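Local structure of ParA (Salmonella enterica subsp. enterica serovar Newport str. SL317, 3EZF) at residues A[313-319]-A[340-346]; A[279-284]-A[325-329]. The protein is a ParA partition protein with a winged helix-turn-helix and a P-loop ATPase domain, and probably acts in plasmid segregation and ADP-dependent transcriptional regulation. All blocks are in the same frame, centred on the assembly; numbering follows the deposited sequence.

Contact 1. Residues A[313-319]-A[340-346]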
ATOM      1  N   SER A 313      -7.781 -12.704 -20.414  1.00 47.24           N
ATOM      2  CA  SER A 313      -6.762 -11.990 -19.665  1.00 51.37           C
ATOM      3  C   SER A 313      -6.136 -10.889 -20.507  1.00 52.42           C
ATOM      4  O   SER A 313      -5.979 -11.024 -21.713  1.00 54.70           O
ATOM      5  CB  SER A 313      -5.681 -12.953 -19.179  1.00 47.80           C
ATOM      6  OG  SER A 313      -4.868 -13.358 -20.257  1.00 58.72           O
ATOM      7  N   ILE A 314      -5.790  -9.790 -19.853  1.00 53.95           N
ATOM      8  CA  ILE A 314      -5.173  -8.662 -20.518  1.00 54.69           C
ATOM      9  C   ILE A 314      -4.014  -8.203 -19.649  1.00 58.30           C
ATOM     10  O   ILE A 314      -4.132  -8.163 -18.428  1.00 59.23           O
ATOM     11  CB  ILE A 314      -6.166  -7.486 -20.675  1.00 56.13           C
ATOM     12  CG1 ILE A 314      -7.408  -7.934 -21.451  1.00 54.27           C
ATOM     13  CG2 ILE A 314      -5.484  -6.320 -21.377  1.00 60.17           C
ATOM     14  CD1 ILE A 314      -7.142  -8.409 -22.856  1.00 51.50           C
ATOM     15  N   GLY A 315      -2.893  -7.879 -20.284  1.00 63.25           N
ATOM     16  CA  GLY A 315      -1.725  -7.404 -19.566  1.00 68.80           C
ATOM     17  C   GLY A 315      -1.188  -6.175 -20.277  1.00 73.60           C
ATOM     18  O   GLY A 315      -1.386  -6.039 -21.485  1.00 75.44           O
ATOM     19  N   PHE A 316      -0.524  -5.277 -19.548  1.00 78.79           N
ATOM     20  CA  PHE A 316       0.034  -4.059 -20.150  1.00 82.25           C
ATOM     21  C   PHE A 316       0.957  -3.267 -19.213  1.00 81.98           C
ATOM     22  O   PHE A 316       0.852  -3.360 -17.993  1.00 77.66           O
ATOM     23  CB  PHE A 316      -1.101  -3.147 -20.665  1.00 85.10           C
ATOM     24  CG  PHE A 316      -2.011  -2.610 -19.583  1.00 88.37           C
ATOM     25  CD1 PHE A 316      -1.588  -1.593 -18.735  1.00 89.36           C
ATOM     26  CD2 PHE A 316      -3.294  -3.124 -19.417  1.00 91.56           C
ATOM     27  CE1 PHE A 316      -2.427  -1.096 -17.736  1.00 89.88           C
ATOM     28  CE2 PHE A 316      -4.140  -2.631 -18.419  1.00 91.71           C
ATOM     29  CZ  PHE A 316      -3.705  -1.615 -17.579  1.00 89.49           C
ATOM     30  N   MET A 317       1.862  -2.487 -19.795  1.00 84.19           N
ATOM     31  CA  MET A 317       2.785  -1.679 -19.012  1.00 86.56           C
ATOM     32  C   MET A 317       2.097  -0.407 -18.541  1.00 90.21           C
ATOM     33  O   MET A 317       1.154   0.062 -19.178  1.00 90.02           O
ATOM     34  CB  MET A 317       4.008  -1.326 -19.851  1.00 88.55           C
ATOM     35  CG  MET A 317       4.732  -2.544 -20.383  1.00 91.81           C
ATOM     36  SD  MET A 317       4.916  -3.834 -19.121  1.00 94.42           S
ATOM     37  CE  MET A 317       6.277  -3.150 -18.130  1.00 90.98           C
ATOM     38  N   SER A 318       2.577   0.154 -17.433  1.00 94.08           N
ATOM     39  CA  SER A 318       1.990   1.372 -16.874  1.00 98.86           C
ATOM     40  C   SER A 318       2.958   2.570 -16.853  1.00100.41           C
ATOM     41  O   SER A 318       3.914   2.611 -16.082  1.00101.67           O
ATOM     42  CB  SER A 318       1.467   1.090 -15.456  1.00 99.40           C
ATOM     43  OG  SER A 318       0.375   1.935 -15.120  1.00 99.23           O
ATOM     44  N   LYS A 319       2.678   3.547 -17.708  1.00101.33           N
ATOM     45  CA  LYS A 319       3.477   4.762 -17.842  1.00103.00           C
ATOM     46  C   LYS A 319       4.878   4.463 -18.343  1.00103.30           C
ATOM     47  O   LYS A 319       5.754   5.323 -18.286  1.00103.65           O
ATOM     48  CB  LYS A 319       3.555   5.529 -16.515  1.00101.24           C
ATOM     49  CG  LYS A 319       3.185   7.019 -16.627  1.00 97.73           C
ATOM     50  CD  LYS A 319       3.975   7.749 -17.708  1.00 93.26           C
ATOM     51  CE  LYS A 319       3.401   9.136 -17.978  1.00 92.52           C
ATOM     52  NZ  LYS A 319       3.324   9.976 -16.752  1.00 90.88           N
ATOM     53  N   ASN A 340      -1.805 -12.333 -25.122  1.00 83.45           N
ATOM     54  CA  ASN A 340      -2.628 -11.673 -24.108  1.00 83.92           C
ATOM     55  C   ASN A 340      -2.195 -10.275 -23.654  1.00 83.35           C
ATOM     56  O   ASN A 340      -2.912  -9.633 -22.889  1.00 84.18           O
ATOM     57  CB  ASN A 340      -2.782 -12.582 -22.881  1.00 80.94           C
ATOM     58  CG  ASN A 340      -3.793 -13.698 -23.104  1.00 83.27           C
ATOM     59  OD1 ASN A 340      -4.956 -13.441 -23.453  1.00 81.08           O
ATOM     60  ND2 ASN A 340      -3.361 -14.943 -22.896  1.00 80.18           N
ATOM     61  N   ILE A 341      -1.039  -9.807 -24.115  1.00 84.67           N
ATOM     62  CA  ILE A 341      -0.540  -8.471 -23.761  1.00 85.79           C
ATOM     63  C   ILE A 341      -1.264  -7.418 -24.603  1.00 86.29           C
ATOM     64  O   ILE A 341      -1.695  -7.708 -25.721  1.00 88.55           O
ATOM     65  CB  ILE A 341       0.982  -8.338 -24.056  1.00 85.48           C
ATOM     66  CG1 ILE A 341       1.480  -6.923 -23.724  1.00 82.49           C
ATOM     67  CG2 ILE A 341       1.249  -8.619 -25.531  1.00 86.47           C
ATOM     68  CD1 ILE A 341       1.943  -6.723 -22.296  1.00 77.18           C
ATOM     69  N   LEU A 342      -1.397  -6.203 -24.072  1.00 84.82           N
ATOM     70  CA  LEU A 342      -2.048  -5.124 -24.810  1.00 84.99           C
ATOM     71  C   LEU A 342      -1.141  -4.666 -25.952  1.00 88.64           C
ATOM     72  O   LEU A 342      -0.009  -5.138 -26.085  1.00 89.67           O
ATOM     73  CB  LEU A 342      -2.354  -3.931 -23.891  1.00 80.15           C
ATOM     74  CG  LEU A 342      -3.797  -3.758 -23.393  1.00 77.91           C
ATOM     75  CD1 LEU A 342      -3.933  -2.434 -22.670  1.00 73.78           C
ATOM     76  CD2 LEU A 342      -4.763  -3.796 -24.563  1.00 73.80           C
ATOM     77  N   ASP A 343      -1.645  -3.752 -26.778  1.00 91.06           N
ATOM     78  CA  ASP A 343      -0.891  -3.222 -27.911  1.00 89.73           C
ATOM     79  C   ASP A 343      -0.610  -1.765 -27.625  1.00 91.05           C
ATOM     80  O   ASP A 343      -0.022  -1.053 -28.438  1.00 92.10           O
ATOM     81  CB  ASP A 343      -1.708  -3.334 -29.187  1.00 93.67           C
ATOM     82  CG  ASP A 343      -2.291  -4.704 -29.370  1.00 97.14           C
ATOM     83  OD1 ASP A 343      -1.505  -5.662 -29.549  1.00 97.37           O
ATOM     84  OD2 ASP A 343      -3.536  -4.815 -29.323  1.00 99.25           O
ATOM     85  N   SER A 344      -1.069  -1.327 -26.461  1.00 90.39           N
ATOM     86  CA  SER A 344      -0.859   0.033 -26.011  1.00 90.52           C
ATOM     87  C   SER A 344      -0.649  -0.064 -24.508  1.00 90.79           C
ATOM     88  O   SER A 344      -1.217  -0.935 -23.844  1.00 89.16           O
ATOM     89  CB  SER A 344      -2.072   0.906 -26.333  1.00 87.96           C
ATOM     90  OG  SER A 344      -1.663   2.082 -27.015  1.00 84.38           O
ATOM     91  N   SER A 345       0.195   0.812 -23.982  1.00 92.58           N
ATOM     92  CA  SER A 345       0.479   0.824 -22.560  1.00 93.47           C
ATOM     93  C   SER A 345      -0.081   2.108 -21.976  1.00 92.63           C
ATOM     94  O   SER A 345      -0.028   3.164 -22.607  1.00 92.21           O
ATOM     95  CB  SER A 345       1.988   0.752 -22.324  1.00 93.22           C
ATOM     96  OG  SER A 345       2.635   1.874 -22.892  1.00 91.56           O
ATOM     97  N   LEU A 346      -0.633   2.005 -20.773  1.00 91.65           N
ATOM     98  CA  LEU A 346      -1.208   3.152 -20.090  1.00 90.56           C
ATOM     99  C   LEU A 346      -0.112   4.090 -19.623  1.00 88.46           C
ATOM    100  O   LEU A 346       0.814   3.668 -18.950  1.00 84.27           O
ATOM    101  CB  LEU A 346      -2.022   2.682 -18.882  1.00 92.61           C
ATOM    102  CG  LEU A 346      -2.403   3.705 -17.810  1.00 92.12           C
ATOM    103  CD1 LEU A 346      -3.239   4.822 -18.420  1.00 90.94           C
ATOM    104  CD2 LEU A 346      -3.162   2.998 -16.695  1.00 92.24           C
TER

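Contact 2. Residues A[279-284]-A[325-329]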
ATOM      1  N   PRO A 279       6.333  -0.460 -14.919  1.00 94.27           N
ATOM      2  CA  PRO A 279       7.550  -0.235 -15.711  1.00 95.23           C
ATOM      3  C   PRO A 279       8.811  -0.469 -14.871  1.00 95.00           C
ATOM      4  O   PRO A 279       9.788  -1.063 -15.339  1.00 93.63           O
ATOM      5  CB  PRO A 279       7.407   1.222 -16.140  1.00 96.35           C
ATOM      6  CG  PRO A 279       6.739   1.839 -14.939  1.00 95.32           C
ATOM      7  CD  PRO A 279       5.660   0.817 -14.620  1.00 94.17           C
ATOM      8  N   ALA A 280       8.762   0.004 -13.626  1.00 95.58           N
ATOM      9  CA  ALA A 280       9.859  -0.118 -12.667  1.00 95.82           C
ATOM     10  C   ALA A 280      10.561  -1.476 -12.700  1.00 95.10           C
ATOM     11  O   ALA A 280       9.956  -2.513 -12.431  1.00 93.50           O
ATOM     12  CB  ALA A 280       9.340   0.164 -11.259  1.00 94.57           C
ATOM     13  N   GLN A 281      11.850  -1.452 -13.017  1.00 95.45           N
ATOM     14  CA  GLN A 281      12.653  -2.665 -13.102  1.00 96.61           C
ATOM     15  C   GLN A 281      12.396  -3.632 -11.941  1.00 95.96           C
ATOM     16  O   GLN A 281      12.394  -4.848 -12.132  1.00 95.30           O
ATOM     17  CB  GLN A 281      14.145  -2.295 -13.165  1.00 96.23           C
ATOM     18  CG  GLN A 281      14.919  -2.981 -14.290  1.00 96.28           C
ATOM     19  CD  GLN A 281      15.785  -4.138 -13.809  1.00 97.65           C
ATOM     20  OE1 GLN A 281      15.307  -5.071 -13.159  1.00 96.03           O
ATOM     21  NE2 GLN A 281      17.071  -4.082 -14.137  1.00 99.58           N
ATOM     22  N   VAL A 282      12.169  -3.098 -10.744  1.00 96.03           N
ATOM     23  CA  VAL A 282      11.925  -3.942  -9.575  1.00 95.31           C
ATOM     24  C   VAL A 282      10.481  -4.420  -9.505  1.00 92.53           C
ATOM     25  O   VAL A 282      10.211  -5.569  -9.147  1.00 90.42           O
ATOM     26  CB  VAL A 282      12.273  -3.201  -8.261  1.00 96.92           C
ATOM     27  CG1 VAL A 282      11.767  -3.992  -7.067  1.00 97.06           C
ATOM     28  CG2 VAL A 282      13.783  -3.021  -8.153  1.00 98.88           C
ATOM     29  N   ASP A 283       9.557  -3.528  -9.844  1.00 89.55           N
ATOM     30  CA  ASP A 283       8.137  -3.849  -9.830  1.00 86.53           C
ATOM     31  C   ASP A 283       7.833  -4.900 -10.893  1.00 82.00           C
ATOM     32  O   ASP A 283       6.867  -5.652 -10.787  1.00 81.68           O
ATOM     33  CB  ASP A 283       7.316  -2.579 -10.080  1.00 90.32           C
ATOM     34  CG  ASP A 283       7.407  -1.584  -8.927  1.00 91.25           C
ATOM     35  OD1 ASP A 283       8.530  -1.349  -8.425  1.00 91.08           O
ATOM     36  OD2 ASP A 283       6.354  -1.036  -8.530  1.00 90.88           O
ATOM     37  N   PHE A 284       8.672  -4.939 -11.922  1.00 78.84           N
ATOM     38  CA  PHE A 284       8.531  -5.907 -13.006  1.00 74.13           C
ATOM     39  C   PHE A 284       8.789  -7.307 -12.433  1.00 69.64           C
ATOM     40  O   PHE A 284       8.158  -8.300 -12.814  1.00 64.85           O
ATOM     41  CB  PHE A 284       9.547  -5.596 -14.114  1.00 73.91           C
ATOM     42  CG  PHE A 284       9.628  -6.648 -15.182  1.00 73.14           C
ATOM     43  CD1 PHE A 284       8.528  -6.927 -15.993  1.00 71.95           C
ATOM     44  CD2 PHE A 284      10.802  -7.376 -15.364  1.00 74.44           C
ATOM     45  CE1 PHE A 284       8.593  -7.916 -16.968  1.00 72.99           C
ATOM     46  CE2 PHE A 284      10.885  -8.371 -16.338  1.00 76.30           C
ATOM     47  CZ  PHE A 284       9.774  -8.645 -17.142  1.00 77.26           C
ATOM     48  N   ASP A 325      15.881   0.116 -19.336  1.00106.81           N
ATOM     49  CA  ASP A 325      15.276  -0.866 -18.446  1.00104.80           C
ATOM     50  C   ASP A 325      13.751  -0.897 -18.502  1.00102.97           C
ATOM     51  O   ASP A 325      13.168  -1.961 -18.702  1.00101.39           O
ATOM     52  CB  ASP A 325      15.742  -0.622 -17.012  1.00104.73           C
ATOM     53  CG  ASP A 325      17.186  -1.023 -16.799  1.00103.71           C
ATOM     54  OD1 ASP A 325      18.001  -0.160 -16.406  1.00101.45           O
ATOM     55  OD2 ASP A 325      17.506  -2.209 -17.030  1.00100.85           O
ATOM     56  N   HIS A 326      13.108   0.258 -18.334  1.00101.93           N
ATOM     57  CA  HIS A 326      11.644   0.331 -18.367  1.00100.31           C
ATOM     58  C   HIS A 326      11.071  -0.067 -19.735  1.00 99.17           C
ATOM     59  O   HIS A 326       9.928  -0.513 -19.832  1.00 98.89           O
ATOM     60  CB  HIS A 326      11.172   1.737 -17.966  1.00100.24           C
ATOM     61  CG  HIS A 326      11.587   2.142 -16.582  1.00101.20           C
ATOM     62  ND1 HIS A 326      11.143   3.298 -15.978  1.00100.03           N
ATOM     63  CD2 HIS A 326      12.424   1.554 -15.690  1.00101.44           C
ATOM     64  CE1 HIS A 326      11.686   3.409 -14.780  1.00 99.94           C
ATOM     65  NE2 HIS A 326      12.469   2.361 -14.580  1.00100.21           N
ATOM     66  N   GLU A 327      11.877   0.094 -20.783  1.00 98.10           N
ATOM     67  CA  GLU A 327      11.492  -0.275 -22.146  1.00 95.55           C
ATOM     68  C   GLU A 327      11.973  -1.716 -22.373  1.00 96.83           C
ATOM     69  O   GLU A 327      11.549  -2.393 -23.314  1.00 95.79           O
ATOM     70  CB  GLU A 327      12.153   0.683 -23.150  1.00 93.37           C
ATOM     71  CG  GLU A 327      12.056   0.273 -24.619  1.00 94.03           C
ATOM     72  CD  GLU A 327      12.687   1.300 -25.567  1.00 96.17           C
ATOM     73  OE1 GLU A 327      12.954   0.956 -26.744  1.00 94.60           O
ATOM     74  OE2 GLU A 327      12.909   2.458 -25.138  1.00 95.23           O
ATOM     75  N   THR A 328      12.854  -2.171 -21.481  1.00 98.50           N
ATOM     76  CA  THR A 328      13.431  -3.518 -21.520  1.00 97.78           C
ATOM     77  C   THR A 328      12.513  -4.522 -20.841  1.00 96.59           C
ATOM     78  O   THR A 328      12.393  -5.669 -21.280  1.00 94.85           O
ATOM     79  CB  THR A 328      14.812  -3.566 -20.805  1.00 98.39           C
ATOM     80  OG1 THR A 328      15.775  -2.827 -21.570  1.00 99.43           O
ATOM     81  CG2 THR A 328      15.289  -5.009 -20.634  1.00 96.01           C
ATOM     82  N   SER A 329      11.883  -4.093 -19.753  1.00 96.85           N
ATOM     83  CA  SER A 329      10.969  -4.966 -19.035  1.00 97.74           C
ATOM     84  C   SER A 329       9.673  -4.988 -19.834  1.00 97.34           C
ATOM     85  O   SER A 329       8.788  -5.808 -19.595  1.00 96.36           O
ATOM     86  CB  SER A 329      10.730  -4.456 -17.600  1.00 95.56           C
ATOM     87  OG  SER A 329      10.067  -3.206 -17.568  1.00 90.46           O
TER

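Contact 1. Residues A[313-319]-A[340-346]
Strand 312-317 is an edge strand of the parallel sheet of this chain, in the ATPase domain. On one side it bonds to strand 272-277 through the backbones of Ile-314 and Phe-316; on the other it meets the loop 340-346. The two segments run parallel. Backbone hydrogen bonds form at two places. Gly-315 N donates to Asn-340 O (3.1 Å), and Gly-315 O accepts from Leu-342 N (2.6 Å), so Gly-315 bonds on both sides of Ile-341. Further on, Leu-346 N gives a weak bond to Met-317 O (3.1 Å). Lys-319 N lies only 2.2 Å from Leu-346 O, a very short bond as modelled. Between the two places the register slips by two residues, and the loop swings out at Asp-343 and Ser-344. CA-H...O contacts add to the pairing, as from Ile-314 CA to Asn-340 O (3.4 Å).

The apolar contacts centre on Phe-316. Its CD2 is 3.4 Å from Leu-342 CD1, and its CE1 is 4.0 Å from Leu-346 CB. Ile-314 CG2 packs on Leu-342 CG at 3.7 Å. Helix 378-400 covers this cluster with Phe-387, edge-to-face with Phe-316, and with Arg-394, which forms a salt bridge with Asp-343. Ser-313 OG bonds to Asp-6 of the second subunit.

The loop thus extends the sheet edge by interrupted parallel pairing, while its leucines join the hydrophobic layer under helix 378-400.

Contact 2. Residues A[279-284]-A[325-329]
Asp-325, in the first turn of helix 324-337, faces the start of helix 281-291. Its OD2 takes a weak hydrogen bond from Gln-281 NE2 at 3.5 Å. Both residues are exposed, so this link lies at the margin. His-326 follows and lays one face of its imidazole over the backbone at Pro-279 and Ala-280. Ala-280 CA is 4.1 Å from His-326 NE2, and Pro-279 CB is 4.2 Å from His-326 CB. ND1 of this ring has a weak hydrogen bond to Thr-321 OG1. One turn after Asp-325, Ser-329 is buried and points toward the other segment. Its OG donates to Pro-279 O at 3.1 Å. Its CB sits over the face of the Phe-284 ring, 3.6 Å from the ring centroid, in a CH-pi contact. Phe-284 also packs on Met-24 of the second subunit.

The contact joins two helices, each the next helix after a strand of the sheet. Its firmer polar link involves the buried Ser-329: the serine hydroxyl satisfies a carbonyl just before helix 281-291, while its methylene packs on an aromatic ring.

From the N terminus, the chain leaves strand 272-277 and enters 279-284. After helices 281-291 and 294-303 it returns along strand 312-317, most of which belongs to contact 1. Helix 324-337 then brings 325-329 back to 279-284, closing contact 2 over 40 intervening residues. The chain runs on to 340-346, closing contact 1 over 20 residues, 14 of them in helix. The two loops therefore cross. Their centres are 13 Å apart, and they touch: Ser-318 O lies 2.9 Å from Pro-279 CD, and Met-317 CE is 3.8 Å from Ser-329 OG. Together they tie helix 324-337 and its following loop to the sheet edge and to helix 281-291.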